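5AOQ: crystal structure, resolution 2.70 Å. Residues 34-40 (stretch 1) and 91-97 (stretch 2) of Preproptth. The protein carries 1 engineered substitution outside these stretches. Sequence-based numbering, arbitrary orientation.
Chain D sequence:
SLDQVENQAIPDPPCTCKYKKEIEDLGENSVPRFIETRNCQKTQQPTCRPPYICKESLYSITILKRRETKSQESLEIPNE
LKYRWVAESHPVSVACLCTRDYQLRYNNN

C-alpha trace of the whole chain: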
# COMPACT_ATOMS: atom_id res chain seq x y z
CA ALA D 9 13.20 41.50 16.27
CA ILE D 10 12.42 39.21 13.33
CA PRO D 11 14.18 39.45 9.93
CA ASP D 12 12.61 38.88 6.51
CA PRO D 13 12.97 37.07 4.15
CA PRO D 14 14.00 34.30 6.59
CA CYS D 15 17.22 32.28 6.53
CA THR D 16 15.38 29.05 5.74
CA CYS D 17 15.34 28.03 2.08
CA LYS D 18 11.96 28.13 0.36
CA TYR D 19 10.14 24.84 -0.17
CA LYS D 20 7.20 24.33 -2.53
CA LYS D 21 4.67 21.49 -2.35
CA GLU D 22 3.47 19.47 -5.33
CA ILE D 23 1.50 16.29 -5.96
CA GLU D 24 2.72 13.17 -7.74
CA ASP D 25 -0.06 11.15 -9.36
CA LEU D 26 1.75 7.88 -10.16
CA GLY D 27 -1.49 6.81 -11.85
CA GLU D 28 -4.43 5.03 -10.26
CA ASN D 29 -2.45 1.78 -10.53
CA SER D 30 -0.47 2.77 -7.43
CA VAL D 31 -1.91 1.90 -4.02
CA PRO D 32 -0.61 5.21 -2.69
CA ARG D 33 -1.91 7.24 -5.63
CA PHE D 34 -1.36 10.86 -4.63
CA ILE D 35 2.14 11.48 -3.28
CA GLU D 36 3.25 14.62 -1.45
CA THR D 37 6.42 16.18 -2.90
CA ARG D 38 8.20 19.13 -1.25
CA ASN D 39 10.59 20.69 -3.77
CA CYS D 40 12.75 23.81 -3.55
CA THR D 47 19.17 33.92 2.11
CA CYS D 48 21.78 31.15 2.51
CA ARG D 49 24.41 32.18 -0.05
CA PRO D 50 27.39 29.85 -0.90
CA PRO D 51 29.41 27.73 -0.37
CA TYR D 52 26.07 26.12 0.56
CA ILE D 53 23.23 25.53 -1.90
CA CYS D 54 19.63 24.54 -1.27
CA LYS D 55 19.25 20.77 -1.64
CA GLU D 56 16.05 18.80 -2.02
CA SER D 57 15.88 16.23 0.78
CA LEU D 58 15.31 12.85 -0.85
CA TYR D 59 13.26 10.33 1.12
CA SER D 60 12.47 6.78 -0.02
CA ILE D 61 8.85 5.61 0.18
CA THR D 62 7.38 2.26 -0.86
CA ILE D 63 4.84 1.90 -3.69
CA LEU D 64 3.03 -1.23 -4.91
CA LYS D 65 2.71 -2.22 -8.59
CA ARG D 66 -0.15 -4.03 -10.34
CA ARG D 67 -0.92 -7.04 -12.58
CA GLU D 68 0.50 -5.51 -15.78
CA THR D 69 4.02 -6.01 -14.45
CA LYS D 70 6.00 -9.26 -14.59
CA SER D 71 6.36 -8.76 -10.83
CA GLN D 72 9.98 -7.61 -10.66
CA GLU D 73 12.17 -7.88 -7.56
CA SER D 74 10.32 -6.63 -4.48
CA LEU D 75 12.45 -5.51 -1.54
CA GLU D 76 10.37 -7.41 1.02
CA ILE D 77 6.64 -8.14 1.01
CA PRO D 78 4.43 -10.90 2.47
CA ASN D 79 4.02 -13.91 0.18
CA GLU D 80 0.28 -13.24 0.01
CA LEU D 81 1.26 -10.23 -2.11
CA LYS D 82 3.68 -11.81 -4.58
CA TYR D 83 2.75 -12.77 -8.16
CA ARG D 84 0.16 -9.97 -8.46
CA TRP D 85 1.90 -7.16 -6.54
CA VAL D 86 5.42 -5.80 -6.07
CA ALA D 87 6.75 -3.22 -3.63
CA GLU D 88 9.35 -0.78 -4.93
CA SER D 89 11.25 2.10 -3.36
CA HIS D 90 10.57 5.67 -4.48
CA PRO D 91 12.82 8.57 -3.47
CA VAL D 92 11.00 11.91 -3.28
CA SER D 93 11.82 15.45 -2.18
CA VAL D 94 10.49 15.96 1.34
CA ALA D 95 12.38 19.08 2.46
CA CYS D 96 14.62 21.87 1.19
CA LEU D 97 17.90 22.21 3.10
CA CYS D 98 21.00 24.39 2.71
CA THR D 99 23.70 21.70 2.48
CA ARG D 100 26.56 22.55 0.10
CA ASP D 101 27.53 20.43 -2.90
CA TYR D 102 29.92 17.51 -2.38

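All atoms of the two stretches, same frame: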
# COMPACT_ATOMS: atom_id res chain seq x y z
N PHE D 34 -1.88 9.51 -4.78
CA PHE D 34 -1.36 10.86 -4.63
C PHE D 34 -0.20 10.89 -3.64
O PHE D 34 -0.35 10.51 -2.48
CB PHE D 34 -2.47 11.80 -4.17
CG PHE D 34 -3.67 11.82 -5.07
CD1 PHE D 34 -3.68 12.61 -6.21
CD2 PHE D 34 -4.78 11.04 -4.79
CE1 PHE D 34 -4.78 12.64 -7.04
CE2 PHE D 34 -5.88 11.06 -5.62
CZ PHE D 34 -5.88 11.86 -6.75
N ILE D 35 0.95 11.35 -4.12
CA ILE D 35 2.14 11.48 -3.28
C ILE D 35 2.49 12.95 -3.05
O ILE D 35 2.42 13.76 -3.97
CB ILE D 35 3.36 10.75 -3.91
CG1 ILE D 35 3.46 9.31 -3.40
CG2 ILE D 35 4.68 11.47 -3.60
CD1 ILE D 35 2.17 8.52 -3.50
N GLU D 36 2.86 13.27 -1.81
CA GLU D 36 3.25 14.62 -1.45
C GLU D 36 4.74 14.85 -1.72
O GLU D 36 5.59 14.12 -1.22
CB GLU D 36 2.94 14.88 0.03
CG GLU D 36 3.31 16.27 0.52
CD GLU D 36 2.93 16.50 1.97
OE1 GLU D 36 2.13 15.71 2.51
OE2 GLU D 36 3.43 17.48 2.57
N THR D 37 5.04 15.86 -2.54
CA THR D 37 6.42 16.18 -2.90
C THR D 37 6.75 17.63 -2.53
O THR D 37 6.10 18.56 -3.00
CB THR D 37 6.66 15.98 -4.41
OG1 THR D 37 6.34 14.63 -4.77
CG2 THR D 37 8.12 16.26 -4.77
N ARG D 38 7.78 17.80 -1.70
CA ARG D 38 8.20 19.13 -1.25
C ARG D 38 9.51 19.53 -1.92
O ARG D 38 10.59 19.21 -1.43
CB ARG D 38 8.36 19.15 0.27
CG ARG D 38 7.09 18.81 1.03
CD ARG D 38 7.36 18.60 2.51
NE ARG D 38 6.15 18.22 3.24
CZ ARG D 38 6.13 17.88 4.52
NH1 ARG D 38 7.25 17.87 5.23
NH2 ARG D 38 4.98 17.55 5.10
N ASN D 39 9.41 20.27 -3.02
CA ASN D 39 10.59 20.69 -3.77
C ASN D 39 11.12 22.02 -3.26
O ASN D 39 10.58 22.59 -2.31
CB ASN D 39 10.27 20.78 -5.26
CG ASN D 39 9.72 19.49 -5.83
OD1 ASN D 39 8.59 19.44 -6.31
ND2 ASN D 39 10.52 18.43 -5.76
N CYS D 40 12.18 22.52 -3.90
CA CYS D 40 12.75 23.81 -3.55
C CYS D 40 12.22 24.90 -4.49
O CYS D 40 12.82 25.19 -5.52
CB CYS D 40 14.28 23.77 -3.62
SG CYS D 40 15.07 22.69 -2.40
N PRO D 91 12.30 7.36 -4.11
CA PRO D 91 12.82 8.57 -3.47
C PRO D 91 12.05 9.81 -3.91
O PRO D 91 11.75 9.95 -5.10
CB PRO D 91 14.27 8.63 -3.95
CG PRO D 91 14.27 7.92 -5.25
CD PRO D 91 13.24 6.83 -5.12
N VAL D 92 11.72 10.68 -2.97
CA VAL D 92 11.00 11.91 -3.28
C VAL D 92 11.50 13.05 -2.40
O VAL D 92 11.90 12.84 -1.26
CB VAL D 92 9.48 11.72 -3.10
CG1 VAL D 92 9.13 11.40 -1.65
CG2 VAL D 92 8.72 12.95 -3.58
N SER D 93 11.47 14.27 -2.95
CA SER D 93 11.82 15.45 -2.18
C SER D 93 10.82 15.64 -1.05
O SER D 93 9.61 15.60 -1.27
CB SER D 93 11.84 16.69 -3.08
OG SER D 93 12.23 17.84 -2.34
N VAL D 94 11.34 15.85 0.16
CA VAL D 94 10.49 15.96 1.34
C VAL D 94 10.91 17.15 2.21
O VAL D 94 10.30 17.43 3.24
CB VAL D 94 10.55 14.65 2.17
CG1 VAL D 94 11.83 14.57 2.99
CG2 VAL D 94 9.32 14.54 3.05
N ALA D 95 11.94 17.87 1.77
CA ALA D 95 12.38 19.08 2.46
C ALA D 95 13.39 19.80 1.59
O ALA D 95 13.97 19.21 0.68
CB ALA D 95 12.99 18.74 3.82
N CYS D 96 13.60 21.09 1.87
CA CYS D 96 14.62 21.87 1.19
C CYS D 96 15.62 22.38 2.23
O CYS D 96 15.26 23.14 3.12
CB CYS D 96 14.00 23.03 0.42
SG CYS D 96 15.16 23.83 -0.72
N LEU D 97 16.88 21.95 2.09
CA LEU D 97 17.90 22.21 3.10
C LEU D 97 19.16 22.80 2.48
O LEU D 97 19.50 22.50 1.34
CB LEU D 97 18.22 20.92 3.86
CG LEU D 97 16.99 20.23 4.47
CD1 LEU D 97 17.33 18.84 5.00
CD2 LEU D 97 16.39 21.08 5.58

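Two strands run in roughly the same direction, 51° apart, and are held by a disulfide at one end, two hydrogen bonds in the middle and a small apolar contact at the other end. The strands are 35-39 and 91-97, and their axes approach to 4.5 Å. Together the stretches bury 429 Å².

The disulfide joins C40 SG to C96 SG at 2.0 Å, with a chi3 of 111°. C96 is buried and its CA-to-CB bond points toward stretch 1. C40 is exposed and its bond points sideways. The link is covalent and ties together residues 56 positions apart in sequence.

R38 and S93 form the centre of the contact. R38 N donates to S93 O at 2.9 Å, with an angle of 160° at the hydrogen. S93 OG donates to R38 O at 2.3 Å, a very short distance. The serine side chain is in the t rotamer and its CA-to-CB bond points toward stretch 1. Its small hydroxyl thus reaches the backbone carbonyl that its own backbone does not bond.

The R38 side chain is extended, with chi2 and chi3 both t, and runs across the strands rather than along them. Its CD lies 3.2 Å from V94 O, which sits at the edge of the guanidinium, near its plane. The buried charge is met within stretch 1: R38 NE and R38 NH2 donate to E36 OE2 at 2.9 and 3.0 Å, forming a salt bridge. The extended E36 side chain brings its carboxylate to this position.

V92 CG2 makes an apolar contact with I35 CG2 at 4.3 Å. V92 CG2 also lies 3.1 Å from the hydroxyl T37 OG1, a tight approach and not a hydrogen bond. All three residues are buried, and the CA-to-CB bond of V92 points toward stretch 1. The CA-to-CB bond of V94 points away, and its backbone O is the atom nearest R38.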